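Local coordinates for protein glycogen accumulation regulator GarA (Mycobacterium tuberculosis, PDB 6I2P) that probably recognises phosphothreonine-bearing partner proteins through its forkhead-associated (FHA) domain and probably regulates glycogen accumulation, at residues T78-H83 with I88-V93; A100-E105 with V138-F143; F71-A76 with L145-G150. One frame throughout, in Å; residues are numbered along the deposited sequence.

Contact 1. Residues T78-H83 with I88-V93. With SO4 (sulfate ion), chain L.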
loop_
_atom_site.group_PDB
_atom_site.type_symbol
_atom_site.label_atom_id
_atom_site.label_comp_id
_atom_site.label_asym_id
_atom_site.label_seq_id
_atom_site.Cartn_x
_atom_site.Cartn_y
_atom_site.Cartn_z
ATOM N N THR C 78 -10.782 2.189 27.634
ATOM C CA THR C 78 -10.693 0.948 26.873
ATOM C C THR C 78 -9.717 1.174 25.718
ATOM O O THR C 78 -10.016 1.938 24.800
ATOM C CB THR C 78 -12.092 0.471 26.430
ATOM O OG1 THR C 78 -13.040 0.692 27.474
ATOM C CG2 THR C 78 -12.113 -0.986 26.053
ATOM N N SER C 79 -8.533 0.561 25.784
ATOM C CA SER C 79 -7.522 0.738 24.740
ATOM C C SER C 79 -7.832 -0.087 23.489
ATOM O O SER C 79 -8.415 -1.168 23.588
ATOM C CB SER C 79 -6.124 0.433 25.272
ATOM O OG SER C 79 -6.037 -0.887 25.781
ATOM N N ALA C 80 -7.450 0.439 22.315
ATOM C CA ALA C 80 -7.658 -0.219 21.026
ATOM C C ALA C 80 -6.389 -0.108 20.173
ATOM O O ALA C 80 -5.897 0.997 19.937
ATOM C CB ALA C 80 -8.856 0.396 20.299
ATOM N N GLY C 81 -5.854 -1.256 19.759
ATOM C CA GLY C 81 -4.642 -1.313 18.949
ATOM C C GLY C 81 -4.190 -2.709 18.591
ATOM O O GLY C 81 -4.893 -3.684 18.878
ATOM N N ARG C 82 -3.004 -2.805 17.948
ATOM C CA ARG C 82 -2.389 -4.062 17.521
ATOM C C ARG C 82 -1.485 -4.668 18.613
ATOM O O ARG C 82 -0.984 -5.779 18.433
ATOM C CB ARG C 82 -1.624 -3.860 16.193
ATOM C CG ARG C 82 -1.344 -5.148 15.406
ATOM C CD ARG C 82 -0.796 -4.935 14.004
ATOM N NE ARG C 82 -0.039 -3.685 13.857
ATOM C CZ ARG C 82 1.255 -3.549 14.122
ATOM N NH1 ARG C 82 1.967 -4.587 14.545
ATOM N NH2 ARG C 82 1.848 -2.372 13.971
ATOM N N HIS C 83 -1.281 -3.961 19.747
ATOM C CA HIS C 83 -0.467 -4.500 20.837
ATOM C C HIS C 83 -1.232 -5.646 21.522
ATOM O O HIS C 83 -2.432 -5.492 21.772
ATOM C CB HIS C 83 -0.059 -3.420 21.853
ATOM C CG HIS C 83 0.996 -3.902 22.798
ATOM N ND1 HIS C 83 0.670 -4.651 23.917
ATOM C CD2 HIS C 83 2.344 -3.808 22.712
ATOM C CE1 HIS C 83 1.821 -4.952 24.499
ATOM N NE2 HIS C 83 2.858 -4.473 23.810
ATOM N N ILE C 88 -9.159 -3.899 23.100
ATOM C CA ILE C 88 -9.780 -4.166 21.805
ATOM C C ILE C 88 -8.614 -4.435 20.853
ATOM O O ILE C 88 -8.014 -3.506 20.305
ATOM C CB ILE C 88 -10.720 -3.012 21.345
ATOM C CG1 ILE C 88 -11.904 -2.853 22.318
ATOM C CG2 ILE C 88 -11.205 -3.207 19.893
ATOM C CD1 ILE C 88 -12.450 -1.486 22.390
ATOM N N PHE C 89 -8.252 -5.711 20.724
ATOM C CA PHE C 89 -7.145 -6.136 19.878
ATOM C C PHE C 89 -7.552 -6.085 18.410
ATOM O O PHE C 89 -8.489 -6.769 17.998
ATOM C CB PHE C 89 -6.631 -7.524 20.305
ATOM C CG PHE C 89 -5.551 -8.111 19.429
ATOM C CD1 PHE C 89 -4.277 -7.554 19.401
ATOM C CD2 PHE C 89 -5.798 -9.238 18.655
ATOM C CE1 PHE C 89 -3.277 -8.099 18.592
ATOM C CE2 PHE C 89 -4.796 -9.787 17.852
ATOM C CZ PHE C 89 -3.542 -9.213 17.826
ATOM N N LEU C 90 -6.877 -5.231 17.633
ATOM C CA LEU C 90 -7.167 -5.063 16.214
ATOM C C LEU C 90 -5.930 -5.393 15.386
ATOM O O LEU C 90 -5.036 -4.561 15.215
ATOM C CB LEU C 90 -7.730 -3.658 15.916
ATOM C CG LEU C 90 -9.009 -3.251 16.673
ATOM C CD1 LEU C 90 -9.161 -1.735 16.715
ATOM C CD2 LEU C 90 -10.266 -3.927 16.093
ATOM N N ASP C 91 -5.855 -6.653 14.941
ATOM C CA ASP C 91 -4.742 -7.171 14.160
ATOM C C ASP C 91 -4.882 -6.823 12.688
ATOM O O ASP C 91 -5.618 -7.476 11.945
ATOM C CB ASP C 91 -4.577 -8.685 14.376
ATOM C CG ASP C 91 -3.250 -9.258 13.908
ATOM O OD1 ASP C 91 -2.281 -8.472 13.747
ATOM O OD2 ASP C 91 -3.175 -10.491 13.712
ATOM N N ASP C 92 -4.162 -5.779 12.276
ATOM C CA ASP C 92 -4.116 -5.231 10.923
ATOM C C ASP C 92 -2.827 -4.405 10.833
ATOM O O ASP C 92 -2.566 -3.619 11.740
ATOM C CB ASP C 92 -5.379 -4.373 10.711
ATOM C CG ASP C 92 -5.447 -3.368 9.576
ATOM O OD1 ASP C 92 -4.406 -3.125 8.920
ATOM O OD2 ASP C 92 -6.527 -2.807 9.365
ATOM N N VAL C 93 -2.040 -4.579 9.737
ATOM C CA VAL C 93 -0.741 -3.917 9.475
ATOM C C VAL C 93 -0.792 -2.376 9.590
ATOM O O VAL C 93 0.212 -1.767 9.968
ATOM C CB VAL C 93 -0.059 -4.346 8.137
ATOM C CG1 VAL C 93 0.361 -5.809 8.173
ATOM C CG2 VAL C 93 -0.928 -4.054 6.909
HETATM S S SO4 L . -3.811 -7.282 6.888
HETATM O O1 SO4 L . -4.421 -7.082 5.569
HETATM O O2 SO4 L . -2.523 -7.959 6.731
HETATM O O3 SO4 L . -3.612 -5.988 7.541
HETATM O O4 SO4 L . -4.695 -8.097 7.731
#
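Arg-82 runs its CB, CG and CD past residues 90-92. Arg-82 CB packs 3.6 Å from Leu-90 O. Arg-82 CG, set opposite the backbone N by a chi1 of -160°, moves on to the carboxylate of Asp-91 and lies 3.8 Å from Asp-91 OD1, without the charged ends meeting. Arg-82 CD then rests 3.2 Å from Asp-92 O. A bend at chi3 (28°) turns the guanidinium off this path: NE is hydrogen-bonded to Val-95 O, NH1 donates to the backbone of another protein's chain, and NH2 makes a weak bond to a modified side chain on that chain. Before the arginine in the chain, 78-81 pairs with 88-89 as parallel strands at one margin of the smaller sheet of the FHA beta-sandwich. Gly-81 and Arg-82 form the Gly-Arg pair familiar from FHA domains, placed where the strand gives way to a loop at the partner-binding end. Ile-88 is gripped through both its backbone polar atoms: Ile-88 N donates to Ser-79 O (2.9 Å) and Ile-88 O accepts from Gly-81 N (3.2 Å). Leu-90 N continues the pattern with an almost straight bond to Gly-81 O, 2.8 Å long and 176° at the hydrogen, although it approaches from above the carbonyl plane. On the core side of the strands the CG2 methyl of Thr-78 meets the CD1 methyl of Ile-88 at 3.7 Å, while Ala-80 CB sits against Ile-88 and the CD1 branch of Leu-90. On the other side, the Phe-89 ring turns its edge to the carbonyl oxygens of Arg-82 and His-83. Val-93 N, farther along, donates to sulfate O3 at 3.0 Å.

Contact 2. Residues A100-E105 with V138-F143; sequences AEFRLE and VQIGKF. With SO4 (sulfate ion), chain L.
Val-138 opens the contact by sending CG1 to the end of the Phe-102 ring, 4.1 Å from its CZ, across the interior of the FHA beta-sandwich. Strand 100-105 belongs to one sheet and strand 138-140 to the other; their axes come no closer than 10.2 Å, so the join is made by apolar side chains without a hydrogen bond between the segments. Gln-139 turns from this core and weakly bonds through NE2 to Gly-141 O, while its amide also reaches Ser-32 and Glu-33. Ile-140 touches two residues of the facing strand with its CD1 methyl, 4.0 Å from Ala-100 CB and equally far from Phe-102 CZ. Its chi1 of -68° keeps CG1 beside the backbone N, with CD1 extended toward the facing sheet. A type II' turn follows, with Gly-141 at positive phi and Lys-142 beside it, and it links strand 137-140 to strand 143-149 as a hairpin. Lys-142 NZ bonds to sulfate O1 at 2.8 Å and more weakly to O3. Phe-143 N closes the turn with a 2.9 Å bond to Ile-140 O, and that same oxygen lies in the plane of the Phe-143 ring, at its edge.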
loop_
_atom_site.group_PDB
_atom_site.type_symbol
_atom_site.label_atom_id
_atom_site.label_comp_id
_atom_site.label_asym_id
_atom_site.label_seq_id
_atom_site.Cartn_x
_atom_site.Cartn_y
_atom_site.Cartn_z
ATOM N N ALA C 100 -5.674 3.912 19.610
ATOM C CA ALA C 100 -6.725 4.727 20.195
ATOM C C ALA C 100 -7.200 4.221 21.560
ATOM O O ALA C 100 -6.784 3.162 22.034
ATOM C CB ALA C 100 -7.908 4.798 19.221
ATOM N N GLU C 101 -8.067 5.008 22.188
ATOM C CA GLU C 101 -8.705 4.706 23.461
ATOM C C GLU C 101 -10.144 5.187 23.424
ATOM O O GLU C 101 -10.439 6.238 22.857
ATOM C CB GLU C 101 -7.966 5.353 24.644
ATOM C CG GLU C 101 -6.712 4.599 25.054
ATOM C CD GLU C 101 -5.863 5.235 26.135
ATOM O OE1 GLU C 101 -4.921 4.556 26.605
ATOM O OE2 GLU C 101 -6.140 6.398 26.518
ATOM N N PHE C 102 -11.033 4.398 24.016
ATOM C CA PHE C 102 -12.443 4.716 24.144
ATOM C C PHE C 102 -12.635 5.050 25.607
ATOM O O PHE C 102 -12.314 4.236 26.477
ATOM C CB PHE C 102 -13.328 3.550 23.675
ATOM C CG PHE C 102 -13.251 3.317 22.186
ATOM C CD1 PHE C 102 -12.251 2.515 21.640
ATOM C CD2 PHE C 102 -14.169 3.903 21.328
ATOM C CE1 PHE C 102 -12.163 2.325 20.257
ATOM C CE2 PHE C 102 -14.094 3.692 19.950
ATOM C CZ PHE C 102 -13.085 2.917 19.422
ATOM N N ARG C 103 -13.047 6.296 25.873
ATOM C CA ARG C 103 -13.213 6.819 27.223
ATOM C C ARG C 103 -14.656 7.112 27.598
ATOM O O ARG C 103 -15.377 7.757 26.836
ATOM C CB ARG C 103 -12.330 8.058 27.437
ATOM C CG ARG C 103 -10.839 7.761 27.278
ATOM C CD ARG C 103 -9.972 8.918 27.704
ATOM N NE ARG C 103 -8.551 8.579 27.615
ATOM C CZ ARG C 103 -7.658 8.827 28.567
ATOM N NH1 ARG C 103 -8.024 9.430 29.689
ATOM N NH2 ARG C 103 -6.392 8.474 28.403
ATOM N N LEU C 104 -15.072 6.625 28.777
ATOM C CA LEU C 104 -16.401 6.841 29.345
ATOM C C LEU C 104 -16.288 8.006 30.338
ATOM O O LEU C 104 -15.796 7.829 31.456
ATOM C CB LEU C 104 -16.909 5.562 30.030
ATOM N N GLU C 105 -16.663 9.216 29.881
ATOM C CA GLU C 105 -16.597 10.462 30.658
ATOM C C GLU C 105 -17.928 11.209 30.560
ATOM O O GLU C 105 -18.431 11.420 29.453
ATOM C CB GLU C 105 -15.448 11.366 30.156
ATOM C CG GLU C 105 -14.057 10.746 30.189
ATOM C CD GLU C 105 -12.973 11.471 29.409
ATOM O OE1 GLU C 105 -13.304 12.215 28.456
ATOM O OE2 GLU C 105 -11.782 11.276 29.743
ATOM N N VAL C 138 -16.449 4.277 13.405
ATOM C CA VAL C 138 -15.067 4.522 13.815
ATOM C C VAL C 138 -14.124 3.716 12.932
ATOM O O VAL C 138 -14.241 2.493 12.856
ATOM C CB VAL C 138 -14.827 4.245 15.328
ATOM C CG1 VAL C 138 -13.433 4.711 15.758
ATOM C CG2 VAL C 138 -15.897 4.901 16.195
ATOM N N GLN C 139 -13.187 4.406 12.266
ATOM C CA GLN C 139 -12.198 3.746 11.423
ATOM C C GLN C 139 -10.836 3.766 12.085
ATOM O O GLN C 139 -10.272 4.834 12.333
ATOM C CB GLN C 139 -12.152 4.326 9.998
ATOM C CG GLN C 139 -11.481 3.382 9.005
ATOM C CD GLN C 139 -11.058 4.056 7.729
ATOM O OE1 GLN C 139 -11.876 4.496 6.917
ATOM N NE2 GLN C 139 -9.761 4.131 7.514
ATOM N N ILE C 140 -10.339 2.566 12.413
ATOM C CA ILE C 140 -9.024 2.312 12.998
ATOM C C ILE C 140 -8.372 1.322 12.038
ATOM O O ILE C 140 -8.812 0.176 11.930
ATOM C CB ILE C 140 -9.115 1.813 14.471
ATOM C CG1 ILE C 140 -9.639 2.939 15.402
ATOM C CG2 ILE C 140 -7.760 1.288 14.961
ATOM C CD1 ILE C 140 -10.147 2.495 16.791
ATOM N N GLY C 141 -7.398 1.811 11.282
ATOM C CA GLY C 141 -6.719 1.044 10.247
ATOM C C GLY C 141 -7.670 0.777 9.101
ATOM O O GLY C 141 -8.235 1.712 8.529
ATOM N N LYS C 142 -7.893 -0.505 8.808
ATOM C CA LYS C 142 -8.838 -0.961 7.791
ATOM C C LYS C 142 -10.129 -1.443 8.477
ATOM O O LYS C 142 -11.018 -1.959 7.802
ATOM C CB LYS C 142 -8.229 -2.077 6.915
ATOM C CG LYS C 142 -7.104 -1.633 5.992
ATOM C CD LYS C 142 -6.630 -2.803 5.138
ATOM C CE LYS C 142 -5.193 -3.191 5.406
ATOM N NZ LYS C 142 -4.822 -4.440 4.698
ATOM N N PHE C 143 -10.228 -1.289 9.816
ATOM C CA PHE C 143 -11.419 -1.686 10.574
ATOM C C PHE C 143 -12.473 -0.594 10.534
ATOM O O PHE C 143 -12.177 0.566 10.802
ATOM C CB PHE C 143 -11.085 -2.018 12.038
ATOM C CG PHE C 143 -10.389 -3.337 12.257
ATOM C CD1 PHE C 143 -9.001 -3.413 12.274
ATOM C CD2 PHE C 143 -11.120 -4.503 12.480
ATOM C CE1 PHE C 143 -8.354 -4.633 12.500
ATOM C CE2 PHE C 143 -10.472 -5.727 12.691
ATOM C CZ PHE C 143 -9.091 -5.780 12.707
HETATM S S SO4 L . -3.811 -7.282 6.888
HETATM O O1 SO4 L . -4.421 -7.082 5.569
HETATM O O2 SO4 L . -2.523 -7.959 6.731
HETATM O O3 SO4 L . -3.612 -5.988 7.541
HETATM O O4 SO4 L . -4.695 -8.097 7.731
#

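Contact 3. Residues F71-A76 with L145-G150; sequences FLLDQA and LVFLTG
Leu-73 and Phe-147 meet at about a right angle, the leucine bringing a methyl to the rim of the ring. The touching branch is Leu-73 CD1, which lies 4.0 Å from Phe-147 CE2 and 4.2 Å from Phe-147 CD2, close to the ring plane, so that the edge of the ring and not its face takes the contact. Two torsions bring them together. In Phe-147, CG stands opposite the backbone N (chi1 171°), and the ring leans toward 71-76 even though its CB does not point there. In Leu-73, a chi1 of -56° sets CG beside the backbone N, and the side chain splits with one methyl for the phenylalanine and the other, CD2, turned to Thr-78 and Ile-88 of the facing sheet. Leu-73 and Phe-147 belong to the larger, antiparallel sheet of the FHA beta-sandwich, in which strand 57-61 lies between 70-73 and 143-149. The two segments are therefore next-but-one neighbours running in the same direction, with CA atoms of Phe-71 and Phe-147 9.6 Å apart, too distant for backbone pairing. No hydrogen bond joins them, and the apolar packing buries about 101 Å² of surface. Their side chains reach each other over the central strand, where Ala-57, touched by both Leu-73 and Phe-147, occupies little volume. Nearer the start of both strands the same spanning is repeated more loosely by Leu-145. Its CB is directed at 71-76, and the Leu-145 CD2 methyl approaches the Phe-71 ring at the edge, near the ring plane, 4.4 Å from Phe-71 CE2. Leu-145 also packs on Val-61 of the intervening strand and on Ile-140 of the next strand.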
loop_
_atom_site.group_PDB
_atom_site.type_symbol
_atom_site.label_atom_id
_atom_site.label_comp_id
_atom_site.label_asym_id
_atom_site.label_seq_id
_atom_site.Cartn_x
_atom_site.Cartn_y
_atom_site.Cartn_z
ATOM N N PHE C 71 -16.991 -5.725 20.565
ATOM C CA PHE C 71 -16.279 -5.392 21.785
ATOM C C PHE C 71 -17.180 -4.547 22.661
ATOM O O PHE C 71 -17.737 -3.545 22.198
ATOM C CB PHE C 71 -14.974 -4.641 21.451
ATOM C CG PHE C 71 -14.137 -5.298 20.375
ATOM C CD1 PHE C 71 -13.248 -6.316 20.690
ATOM C CD2 PHE C 71 -14.263 -4.915 19.043
ATOM C CE1 PHE C 71 -12.487 -6.931 19.695
ATOM C CE2 PHE C 71 -13.514 -5.544 18.045
ATOM C CZ PHE C 71 -12.629 -6.544 18.379
ATOM N N LEU C 72 -17.358 -4.975 23.914
ATOM C CA LEU C 72 -18.190 -4.257 24.871
ATOM C C LEU C 72 -17.354 -3.228 25.625
ATOM O O LEU C 72 -16.295 -3.557 26.160
ATOM C CB LEU C 72 -18.873 -5.229 25.848
ATOM C CG LEU C 72 -19.952 -4.635 26.756
ATOM C CD1 LEU C 72 -21.315 -4.597 26.047
ATOM C CD2 LEU C 72 -20.063 -5.433 28.052
ATOM N N LEU C 73 -17.834 -1.979 25.647
ATOM C CA LEU C 73 -17.213 -0.871 26.366
ATOM C C LEU C 73 -17.987 -0.727 27.679
ATOM O O LEU C 73 -19.178 -0.395 27.658
ATOM C CB LEU C 73 -17.281 0.434 25.542
ATOM C CG LEU C 73 -16.684 0.417 24.134
ATOM C CD1 LEU C 73 -17.090 1.648 23.359
ATOM C CD2 LEU C 73 -15.176 0.317 24.171
ATOM N N ASP C 74 -17.334 -1.045 28.812
ATOM C CA ASP C 74 -17.953 -0.992 30.144
ATOM C C ASP C 74 -17.013 -0.415 31.219
ATOM O O ASP C 74 -17.383 -0.341 32.396
ATOM C CB ASP C 74 -18.492 -2.382 30.544
ATOM C CG ASP C 74 -17.471 -3.515 30.592
ATOM O OD1 ASP C 74 -16.271 -3.260 30.305
ATOM O OD2 ASP C 74 -17.870 -4.655 30.912
ATOM N N GLN C 75 -15.800 0.004 30.797
ATOM C CA GLN C 75 -14.766 0.606 31.644
ATOM C C GLN C 75 -14.660 2.102 31.318
ATOM O O GLN C 75 -15.192 2.549 30.298
ATOM C CB GLN C 75 -13.401 -0.062 31.374
ATOM C CG GLN C 75 -13.290 -1.520 31.800
ATOM C CD GLN C 75 -12.204 -2.272 31.060
ATOM O OE1 GLN C 75 -11.266 -1.695 30.485
ATOM N NE2 GLN C 75 -12.305 -3.593 31.069
ATOM N N ALA C 76 -13.943 2.867 32.170
ATOM C CA ALA C 76 -13.710 4.297 31.969
ATOM C C ALA C 76 -12.735 4.506 30.804
ATOM O O ALA C 76 -12.878 5.468 30.054
ATOM C CB ALA C 76 -13.156 4.927 33.238
ATOM N N LEU C 145 -15.690 0.071 12.409
ATOM C CA LEU C 145 -16.455 -0.276 13.598
ATOM C C LEU C 145 -17.679 0.601 13.706
ATOM O O LEU C 145 -17.605 1.788 13.403
ATOM C CB LEU C 145 -15.599 -0.112 14.875
ATOM C CG LEU C 145 -14.194 -0.760 14.882
ATOM C CD1 LEU C 145 -13.239 0.024 15.762
ATOM C CD2 LEU C 145 -14.247 -2.222 15.319
ATOM N N VAL C 146 -18.806 0.021 14.128
ATOM C CA VAL C 146 -20.019 0.782 14.387
ATOM C C VAL C 146 -20.185 0.829 15.905
ATOM O O VAL C 146 -20.087 -0.205 16.577
ATOM C CB VAL C 146 -21.272 0.241 13.651
ATOM C CG1 VAL C 146 -22.542 1.001 14.050
ATOM C CG2 VAL C 146 -21.071 0.310 12.147
ATOM N N PHE C 147 -20.383 2.044 16.436
ATOM C CA PHE C 147 -20.586 2.292 17.855
ATOM C C PHE C 147 -22.086 2.220 18.137
ATOM O O PHE C 147 -22.876 2.913 17.488
ATOM C CB PHE C 147 -20.004 3.665 18.247
ATOM C CG PHE C 147 -20.336 4.119 19.652
ATOM C CD1 PHE C 147 -21.483 4.864 19.909
ATOM C CD2 PHE C 147 -19.501 3.803 20.717
ATOM C CE1 PHE C 147 -21.794 5.274 21.208
ATOM C CE2 PHE C 147 -19.802 4.232 22.008
ATOM C CZ PHE C 147 -20.953 4.954 22.247
ATOM N N LEU C 148 -22.468 1.386 19.114
ATOM C CA LEU C 148 -23.858 1.195 19.522
ATOM C C LEU C 148 -24.011 1.386 21.014
ATOM O O LEU C 148 -23.205 0.881 21.786
ATOM C CB LEU C 148 -24.393 -0.188 19.114
ATOM C CG LEU C 148 -24.360 -0.564 17.623
ATOM C CD1 LEU C 148 -24.600 -2.049 17.446
ATOM C CD2 LEU C 148 -25.365 0.245 16.809
ATOM N N THR C 149 -25.054 2.104 21.424
ATOM C CA THR C 149 -25.347 2.350 22.834
ATOM C C THR C 149 -26.857 2.315 23.059
ATOM O O THR C 149 -27.613 2.378 22.095
ATOM C CB THR C 149 -24.629 3.634 23.329
ATOM O OG1 THR C 149 -24.618 3.641 24.752
ATOM C CG2 THR C 149 -25.236 4.930 22.776
ATOM N N GLY C 150 -27.274 2.220 24.317
ATOM C CA GLY C 150 -28.686 2.185 24.676
ATOM C C GLY C 150 -29.353 3.549 24.660
ATOM O O GLY C 150 -28.675 4.568 24.489
#

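The three contacts divide the sandwich between them: contact 1 pairs strands within one sheet, contact 2 crosses between the sheets, and contact 3 spans a strand within the other. Contacts 1 and 2 have centres about 9 Å apart and are probably hydrogen-bonded through Asp-92 OD2 and Lys-142 N (2.7 Å); Val-93 and Lys-142 hold the same sulfate, which another protein's chain also binds. Contacts 2 and 3, with centres about 10 Å apart, are joined along neighbouring strands by a probable hydrogen bond from Val-138 N to Leu-145 O (2.7 Å). The centres of contacts 3 and 1 are about 15 Å apart, but Phe-71 CD2 still packs 3.6 Å from Ile-88 CG2.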